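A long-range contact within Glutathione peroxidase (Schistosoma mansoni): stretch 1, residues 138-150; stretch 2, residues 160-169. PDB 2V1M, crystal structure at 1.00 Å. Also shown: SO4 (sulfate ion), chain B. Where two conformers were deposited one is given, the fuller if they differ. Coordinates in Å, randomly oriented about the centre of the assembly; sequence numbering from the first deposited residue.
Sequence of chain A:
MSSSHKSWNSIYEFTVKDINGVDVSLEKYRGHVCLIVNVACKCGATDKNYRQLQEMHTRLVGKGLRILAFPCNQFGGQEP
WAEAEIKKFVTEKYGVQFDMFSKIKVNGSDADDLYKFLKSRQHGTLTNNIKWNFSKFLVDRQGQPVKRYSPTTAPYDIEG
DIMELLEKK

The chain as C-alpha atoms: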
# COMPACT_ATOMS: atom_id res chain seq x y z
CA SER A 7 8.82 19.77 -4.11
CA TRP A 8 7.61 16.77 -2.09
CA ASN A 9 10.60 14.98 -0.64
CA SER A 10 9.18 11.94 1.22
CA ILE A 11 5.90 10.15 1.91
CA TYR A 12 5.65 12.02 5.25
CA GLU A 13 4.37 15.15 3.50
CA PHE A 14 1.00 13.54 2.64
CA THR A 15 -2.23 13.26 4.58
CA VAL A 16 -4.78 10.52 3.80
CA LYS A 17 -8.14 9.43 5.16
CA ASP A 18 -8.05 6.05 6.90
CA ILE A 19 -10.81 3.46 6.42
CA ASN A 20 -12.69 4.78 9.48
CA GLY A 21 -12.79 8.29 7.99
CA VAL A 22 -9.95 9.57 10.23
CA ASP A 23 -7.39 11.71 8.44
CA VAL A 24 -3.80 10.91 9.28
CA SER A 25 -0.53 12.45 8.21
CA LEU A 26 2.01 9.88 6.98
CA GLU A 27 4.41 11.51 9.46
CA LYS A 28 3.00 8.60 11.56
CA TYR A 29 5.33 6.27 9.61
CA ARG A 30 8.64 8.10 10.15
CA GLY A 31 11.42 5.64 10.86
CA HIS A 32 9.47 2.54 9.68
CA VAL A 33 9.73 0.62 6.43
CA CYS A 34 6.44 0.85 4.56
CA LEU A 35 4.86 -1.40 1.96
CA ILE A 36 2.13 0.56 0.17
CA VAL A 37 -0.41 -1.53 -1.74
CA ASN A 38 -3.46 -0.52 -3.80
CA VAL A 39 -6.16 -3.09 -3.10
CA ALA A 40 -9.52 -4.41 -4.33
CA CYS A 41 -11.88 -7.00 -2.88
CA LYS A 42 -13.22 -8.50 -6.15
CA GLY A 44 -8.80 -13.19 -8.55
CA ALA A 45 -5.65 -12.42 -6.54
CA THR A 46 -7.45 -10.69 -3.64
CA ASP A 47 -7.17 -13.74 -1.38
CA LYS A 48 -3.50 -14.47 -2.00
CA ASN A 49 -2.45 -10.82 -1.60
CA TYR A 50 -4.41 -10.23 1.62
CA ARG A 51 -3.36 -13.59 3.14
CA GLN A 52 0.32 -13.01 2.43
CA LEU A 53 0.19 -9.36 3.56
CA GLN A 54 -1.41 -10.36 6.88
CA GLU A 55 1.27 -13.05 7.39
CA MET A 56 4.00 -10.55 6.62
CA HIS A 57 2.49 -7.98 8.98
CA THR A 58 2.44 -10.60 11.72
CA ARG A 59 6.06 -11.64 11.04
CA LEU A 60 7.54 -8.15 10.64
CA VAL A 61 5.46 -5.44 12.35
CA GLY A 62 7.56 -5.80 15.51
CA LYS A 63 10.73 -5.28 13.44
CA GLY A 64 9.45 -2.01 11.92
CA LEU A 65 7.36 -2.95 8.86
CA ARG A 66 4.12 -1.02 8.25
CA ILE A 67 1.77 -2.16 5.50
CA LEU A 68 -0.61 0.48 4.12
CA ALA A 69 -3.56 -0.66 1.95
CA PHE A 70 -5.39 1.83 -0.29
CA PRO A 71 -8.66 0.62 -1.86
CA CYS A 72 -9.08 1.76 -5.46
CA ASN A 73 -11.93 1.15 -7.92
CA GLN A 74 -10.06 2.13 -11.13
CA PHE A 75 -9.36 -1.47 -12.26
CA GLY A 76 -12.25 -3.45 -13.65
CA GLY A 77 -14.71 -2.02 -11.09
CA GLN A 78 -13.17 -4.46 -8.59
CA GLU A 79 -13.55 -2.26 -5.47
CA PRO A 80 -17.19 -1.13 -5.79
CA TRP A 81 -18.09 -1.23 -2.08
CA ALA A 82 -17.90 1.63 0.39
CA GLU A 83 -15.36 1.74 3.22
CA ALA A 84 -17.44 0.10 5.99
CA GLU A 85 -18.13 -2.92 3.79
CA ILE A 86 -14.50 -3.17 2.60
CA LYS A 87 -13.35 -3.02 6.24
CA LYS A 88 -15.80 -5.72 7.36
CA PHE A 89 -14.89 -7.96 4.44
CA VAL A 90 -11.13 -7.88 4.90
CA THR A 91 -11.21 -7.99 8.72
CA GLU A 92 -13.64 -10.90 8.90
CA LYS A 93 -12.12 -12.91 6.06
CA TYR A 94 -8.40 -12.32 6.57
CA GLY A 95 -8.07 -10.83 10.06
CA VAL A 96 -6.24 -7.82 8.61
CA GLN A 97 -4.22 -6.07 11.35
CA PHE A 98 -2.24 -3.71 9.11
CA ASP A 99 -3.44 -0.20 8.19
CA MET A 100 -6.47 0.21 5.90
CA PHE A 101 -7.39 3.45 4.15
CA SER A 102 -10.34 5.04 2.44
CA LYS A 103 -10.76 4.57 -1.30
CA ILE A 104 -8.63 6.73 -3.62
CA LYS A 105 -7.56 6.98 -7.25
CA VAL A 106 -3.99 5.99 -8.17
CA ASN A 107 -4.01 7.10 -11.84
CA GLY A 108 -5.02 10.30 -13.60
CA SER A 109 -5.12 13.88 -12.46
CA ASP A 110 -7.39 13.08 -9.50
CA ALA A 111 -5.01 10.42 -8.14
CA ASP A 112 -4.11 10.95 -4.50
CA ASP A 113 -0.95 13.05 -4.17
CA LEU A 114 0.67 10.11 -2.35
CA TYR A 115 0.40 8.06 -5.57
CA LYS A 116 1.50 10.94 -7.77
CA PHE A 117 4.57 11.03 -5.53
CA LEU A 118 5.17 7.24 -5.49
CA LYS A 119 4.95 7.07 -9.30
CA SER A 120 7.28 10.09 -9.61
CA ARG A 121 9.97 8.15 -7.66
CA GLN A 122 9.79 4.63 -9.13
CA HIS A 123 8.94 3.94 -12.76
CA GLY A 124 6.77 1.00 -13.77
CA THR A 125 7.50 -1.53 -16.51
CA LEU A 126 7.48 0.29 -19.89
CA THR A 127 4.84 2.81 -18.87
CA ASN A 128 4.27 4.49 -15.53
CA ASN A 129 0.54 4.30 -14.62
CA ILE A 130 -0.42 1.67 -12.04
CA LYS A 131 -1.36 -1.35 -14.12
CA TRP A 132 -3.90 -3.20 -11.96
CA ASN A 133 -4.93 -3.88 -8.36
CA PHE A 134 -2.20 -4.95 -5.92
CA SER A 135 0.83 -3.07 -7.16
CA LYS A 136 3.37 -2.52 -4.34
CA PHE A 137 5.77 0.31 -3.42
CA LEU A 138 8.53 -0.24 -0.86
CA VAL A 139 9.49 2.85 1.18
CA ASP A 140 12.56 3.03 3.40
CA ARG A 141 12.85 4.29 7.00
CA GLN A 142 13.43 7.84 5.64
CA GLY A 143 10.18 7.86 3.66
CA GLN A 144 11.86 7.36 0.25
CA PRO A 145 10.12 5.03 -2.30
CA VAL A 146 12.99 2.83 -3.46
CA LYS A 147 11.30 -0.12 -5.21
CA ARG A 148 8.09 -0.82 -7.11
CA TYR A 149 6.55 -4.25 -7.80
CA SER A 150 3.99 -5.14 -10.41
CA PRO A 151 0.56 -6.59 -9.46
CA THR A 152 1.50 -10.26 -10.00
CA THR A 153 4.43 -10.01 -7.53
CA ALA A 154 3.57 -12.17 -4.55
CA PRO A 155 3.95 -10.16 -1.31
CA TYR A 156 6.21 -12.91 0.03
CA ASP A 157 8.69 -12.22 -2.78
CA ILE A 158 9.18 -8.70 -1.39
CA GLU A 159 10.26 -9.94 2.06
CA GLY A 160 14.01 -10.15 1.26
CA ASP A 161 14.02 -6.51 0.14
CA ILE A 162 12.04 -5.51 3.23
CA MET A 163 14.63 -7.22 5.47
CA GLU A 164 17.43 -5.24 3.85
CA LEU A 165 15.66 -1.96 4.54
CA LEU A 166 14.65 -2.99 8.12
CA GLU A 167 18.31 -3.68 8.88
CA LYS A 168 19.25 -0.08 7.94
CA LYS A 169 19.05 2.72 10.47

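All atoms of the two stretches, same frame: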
# COMPACT_ATOMS: atom_id res chain seq x y z
N LEU A 138 7.75 -0.05 -2.07
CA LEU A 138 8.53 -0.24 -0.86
C LEU A 138 9.25 1.09 -0.55
O LEU A 138 9.95 1.66 -1.40
CB LEU A 138 9.55 -1.35 -1.08
CG LEU A 138 10.47 -1.67 0.09
CD1 LEU A 138 9.67 -2.08 1.34
CD2 LEU A 138 11.47 -2.74 -0.31
N VAL A 139 9.05 1.54 0.69
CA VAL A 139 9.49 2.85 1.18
C VAL A 139 10.40 2.60 2.38
O VAL A 139 10.05 1.87 3.32
CB VAL A 139 8.27 3.68 1.57
CG1 VAL A 139 8.70 5.07 2.15
CG2 VAL A 139 7.30 3.86 0.42
N ASP A 140 11.59 3.23 2.34
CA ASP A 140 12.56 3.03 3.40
C ASP A 140 12.20 3.83 4.69
O ASP A 140 11.18 4.53 4.77
CB ASP A 140 13.97 3.33 2.86
CG ASP A 140 14.27 4.83 2.66
OD1 ASP A 140 13.48 5.70 3.09
OD2 ASP A 140 15.33 5.07 2.03
N ARG A 141 13.07 3.66 5.69
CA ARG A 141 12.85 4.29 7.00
C ARG A 141 12.95 5.82 6.98
O ARG A 141 12.62 6.44 8.01
CB ARG A 141 13.83 3.76 8.02
CG ARG A 141 13.60 2.26 8.40
CD ARG A 141 14.55 1.84 9.49
NE ARG A 141 14.52 0.43 9.90
CZ ARG A 141 13.67 -0.09 10.78
NH1 ARG A 141 12.68 0.62 11.28
NH2 ARG A 141 13.79 -1.36 11.17
N GLN A 142 13.40 6.39 5.86
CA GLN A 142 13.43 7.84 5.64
C GLN A 142 12.33 8.31 4.70
O GLN A 142 12.33 9.45 4.23
CB GLN A 142 14.82 8.30 5.15
CG GLN A 142 15.89 8.16 6.20
CD GLN A 142 16.35 6.74 6.43
OE1 GLN A 142 16.63 6.00 5.48
NE2 GLN A 142 16.45 6.35 7.69
N GLY A 143 11.35 7.44 4.41
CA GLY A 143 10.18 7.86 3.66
C GLY A 143 10.40 7.94 2.15
O GLY A 143 9.59 8.54 1.44
N GLN A 144 11.48 7.32 1.67
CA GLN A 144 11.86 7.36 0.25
C GLN A 144 11.36 6.09 -0.45
O GLN A 144 11.73 4.98 -0.05
CB GLN A 144 13.37 7.45 0.10
CG GLN A 144 13.98 8.58 0.94
CD GLN A 144 13.44 9.93 0.52
OE1 GLN A 144 13.68 10.35 -0.61
NE2 GLN A 144 12.71 10.60 1.39
N PRO A 145 10.53 6.23 -1.50
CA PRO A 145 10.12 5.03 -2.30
C PRO A 145 11.32 4.55 -3.13
O PRO A 145 11.81 5.27 -4.01
CB PRO A 145 8.99 5.55 -3.19
CG PRO A 145 8.57 6.89 -2.55
CD PRO A 145 9.87 7.45 -2.01
N VAL A 146 11.79 3.34 -2.83
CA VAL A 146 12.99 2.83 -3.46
C VAL A 146 12.77 1.57 -4.28
O VAL A 146 13.74 1.12 -4.94
CB VAL A 146 14.17 2.66 -2.48
CG1 VAL A 146 14.58 4.01 -1.89
CG2 VAL A 146 13.83 1.66 -1.37
N LYS A 147 11.55 0.99 -4.30
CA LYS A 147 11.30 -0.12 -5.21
C LYS A 147 9.82 -0.16 -5.48
O LYS A 147 8.99 0.21 -4.63
CB LYS A 147 11.81 -1.45 -4.66
CG LYS A 147 12.06 -2.49 -5.78
CD LYS A 147 13.16 -3.48 -5.40
CE LYS A 147 13.25 -4.62 -6.38
NZ LYS A 147 14.26 -5.63 -5.95
N ARG A 148 9.47 -0.67 -6.66
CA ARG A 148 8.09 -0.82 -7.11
C ARG A 148 7.94 -2.22 -7.70
O ARG A 148 8.82 -2.70 -8.45
CB ARG A 148 7.81 0.23 -8.20
CG ARG A 148 6.47 0.12 -8.88
CD ARG A 148 6.35 1.24 -9.93
NE ARG A 148 5.15 1.07 -10.74
CZ ARG A 148 4.56 2.06 -11.40
NH1 ARG A 148 4.99 3.33 -11.29
NH2 ARG A 148 3.50 1.79 -12.17
N TYR A 149 6.82 -2.87 -7.36
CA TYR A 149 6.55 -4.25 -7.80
C TYR A 149 5.22 -4.29 -8.50
O TYR A 149 4.22 -3.71 -8.04
CB TYR A 149 6.55 -5.21 -6.59
CG TYR A 149 7.75 -5.10 -5.70
CD1 TYR A 149 8.86 -5.95 -5.87
CD2 TYR A 149 7.80 -4.13 -4.70
CE1 TYR A 149 9.97 -5.86 -5.03
CE2 TYR A 149 8.90 -4.03 -3.86
CZ TYR A 149 9.97 -4.90 -4.02
OH TYR A 149 11.02 -4.78 -3.14
N SER A 150 5.19 -5.03 -9.59
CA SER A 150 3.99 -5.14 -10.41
C SER A 150 2.94 -5.99 -9.67
O SER A 150 3.26 -6.77 -8.76
CB SER A 150 4.37 -5.77 -11.75
OG SER A 150 4.77 -7.11 -11.59
N GLY A 160 12.55 -10.31 1.23
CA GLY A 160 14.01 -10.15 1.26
C GLY A 160 14.39 -8.65 1.19
O GLY A 160 15.27 -8.16 1.94
N ASP A 161 13.75 -7.92 0.27
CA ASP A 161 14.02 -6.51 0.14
C ASP A 161 13.59 -5.74 1.39
O ASP A 161 14.28 -4.81 1.82
CB ASP A 161 13.30 -5.94 -1.10
CG ASP A 161 13.87 -6.47 -2.43
OD1 ASP A 161 15.02 -6.96 -2.45
OD2 ASP A 161 13.16 -6.34 -3.47
N ILE A 162 12.45 -6.11 1.97
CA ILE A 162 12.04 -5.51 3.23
C ILE A 162 13.11 -5.73 4.31
O ILE A 162 13.44 -4.80 5.04
CB ILE A 162 10.67 -6.08 3.67
CG1 ILE A 162 9.57 -5.48 2.76
CG2 ILE A 162 10.39 -5.75 5.16
CD1 ILE A 162 8.24 -6.26 2.83
N MET A 163 13.62 -6.95 4.44
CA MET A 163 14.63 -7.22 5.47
C MET A 163 15.84 -6.34 5.30
O MET A 163 16.43 -5.87 6.30
CB MET A 163 15.07 -8.71 5.50
CG MET A 163 13.93 -9.70 5.79
SD MET A 163 12.85 -9.29 7.11
CE MET A 163 13.88 -9.63 8.54
N GLU A 164 16.27 -6.11 4.06
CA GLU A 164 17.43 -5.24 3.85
C GLU A 164 17.13 -3.85 4.42
O GLU A 164 17.94 -3.27 5.17
CB GLU A 164 17.86 -5.21 2.38
CG GLU A 164 18.40 -6.57 1.86
CD GLU A 164 18.65 -6.65 0.36
OE1 GLU A 164 17.76 -6.37 -0.46
OE2 GLU A 164 19.77 -7.06 -0.01
N LEU A 165 15.96 -3.33 4.08
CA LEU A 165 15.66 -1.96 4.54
C LEU A 165 15.41 -1.90 6.06
O LEU A 165 15.70 -0.87 6.70
CB LEU A 165 14.49 -1.37 3.77
CG LEU A 165 14.69 -1.24 2.25
CD1 LEU A 165 13.47 -0.51 1.67
CD2 LEU A 165 15.98 -0.47 1.94
N LEU A 166 14.86 -2.96 6.64
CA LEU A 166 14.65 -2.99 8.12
C LEU A 166 15.97 -2.99 8.86
O LEU A 166 16.06 -2.44 9.96
CB LEU A 166 13.87 -4.24 8.54
CG LEU A 166 12.38 -4.27 8.16
CD1 LEU A 166 11.79 -5.61 8.48
CD2 LEU A 166 11.56 -3.19 8.89
N GLU A 167 16.99 -3.60 8.25
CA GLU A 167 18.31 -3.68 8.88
C GLU A 167 18.97 -2.31 8.93
O GLU A 167 19.77 -2.06 9.85
CB GLU A 167 19.20 -4.69 8.14
CG GLU A 167 19.02 -6.15 8.53
CD GLU A 167 19.37 -6.46 9.98
OE1 GLU A 167 20.01 -5.63 10.67
OE2 GLU A 167 19.01 -7.56 10.43
N LYS A 168 18.66 -1.42 7.97
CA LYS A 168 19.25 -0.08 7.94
C LYS A 168 18.70 0.76 9.07
O LYS A 168 17.55 0.55 9.52
CB LYS A 168 18.96 0.61 6.59
CG LYS A 168 19.47 -0.16 5.41
CD LYS A 168 19.30 0.63 4.13
CE LYS A 168 20.44 0.32 3.18
NZ LYS A 168 21.79 0.58 3.78
N LYS A 169 19.50 1.72 9.51
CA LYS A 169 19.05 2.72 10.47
C LYS A 169 17.97 3.66 9.93
O LYS A 169 17.98 4.06 8.76
CB LYS A 169 20.25 3.51 10.97
CG LYS A 169 19.97 4.45 12.11
CD LYS A 169 21.21 5.25 12.48
CE LYS A 169 20.96 6.09 13.73
NZ LYS A 169 20.83 5.22 14.94
OXT LYS A 169 17.06 4.04 10.66
S SO4 B . 4.53 -2.07 -12.89
O1 SO4 B . 4.13 -0.79 -13.58
O2 SO4 B . 5.36 -2.83 -13.85
O3 SO4 B . 5.31 -1.69 -11.70
O4 SO4 B . 3.34 -2.86 -12.58
O HOH W 1 15.28 1.74 5.53

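The most unusual feature of this contact is the way an arginine in a β turn closes off the C-terminal end of the last helix. Arg-141 points its CA-to-CB bond toward the helix, and with chi1 in m and chi2 and chi3 in t its extended chain carries the guanidinium to a place where backbone carbonyls lack helical partners. There NH2 donates to Leu-166 O at 2.8 Å with a nearly straight geometry, and NE donates to the same oxygen, Leu-166 O, at 3.3 Å and a more bent angle. Lys-168 O lies 3.1 Å from Arg-141 NE. Lys-168 is the first residue to leave helical phi/psi, so the chain no longer supplies amide donors in the helical pattern, and a long side chain with several N-H groups suits the position well. The methyl CD2 of Leu-166 packs over one face of the Arg-141 guanidinium, 3.7 Å from Arg-141 NH2. A water adds a further link, accepting from Arg-141 N and donating to Leu-165 O, at 2.9 Å in each case.

The turn that presents this arginine is type I, from Asp-140 to Gly-143. Asp-140 steadies it from within its own stretch: OD1 accepts from Gln-142 N and from Gln-144 N, each at 2.9 Å. A short carboxylate can curl back onto the backbone in this way. Gly-143 closes the turn with a positive phi of 79°, a conformation that favours glycine. Beside Arg-141, Gln-142 starts sideways to the helix, but its end comes nearer, and NE2 donates to Lys-169 O, part of the C-terminal carboxylate, at 3.0 Å. The amide can serve this exposed edge without carrying a charge.

A second polar anchor lies near the other end of the helical segment, where Asp-161 points toward the strand. Its OD2 receives two donors: Lys-147 NZ at 2.8 Å, in a salt bridge, and Tyr-149 OH at 2.7 Å. Lys-147 and Tyr-149 alternate with Arg-148 along strand 145-149, so both point toward the helix while Arg-148 is out of reach of it. Lysine spans the gap with an all-t chain; the tyrosine is largely buried, and its hydroxyl brings a donor to the carboxylate, which meets the ring at its edge. Arg-148 instead binds the sulfate, NE donating to SO4 O3 at 2.9 Å.

Between these polar sites lies an apolar patch. Leu-138, buried and pointing toward the helix, places CG 3.6 Å from Leu-165 CD1 and CD1 3.7 Å from Ile-162 CG1. Leu-165 also touches the second strand, its CD1 lying 3.8 Å from Val-146 CG2. Branched aliphatic side chains suit this place, because they fill space without asking for hydrogen-bond partners. Strand 145-149 and the helix run nearly antiparallel, at 171°, with axes 10.9 Å apart at closest approach. In all, 544 Å² is buried, with Arg-141, Leu-165 and Asp-161 the most heavily covered residues.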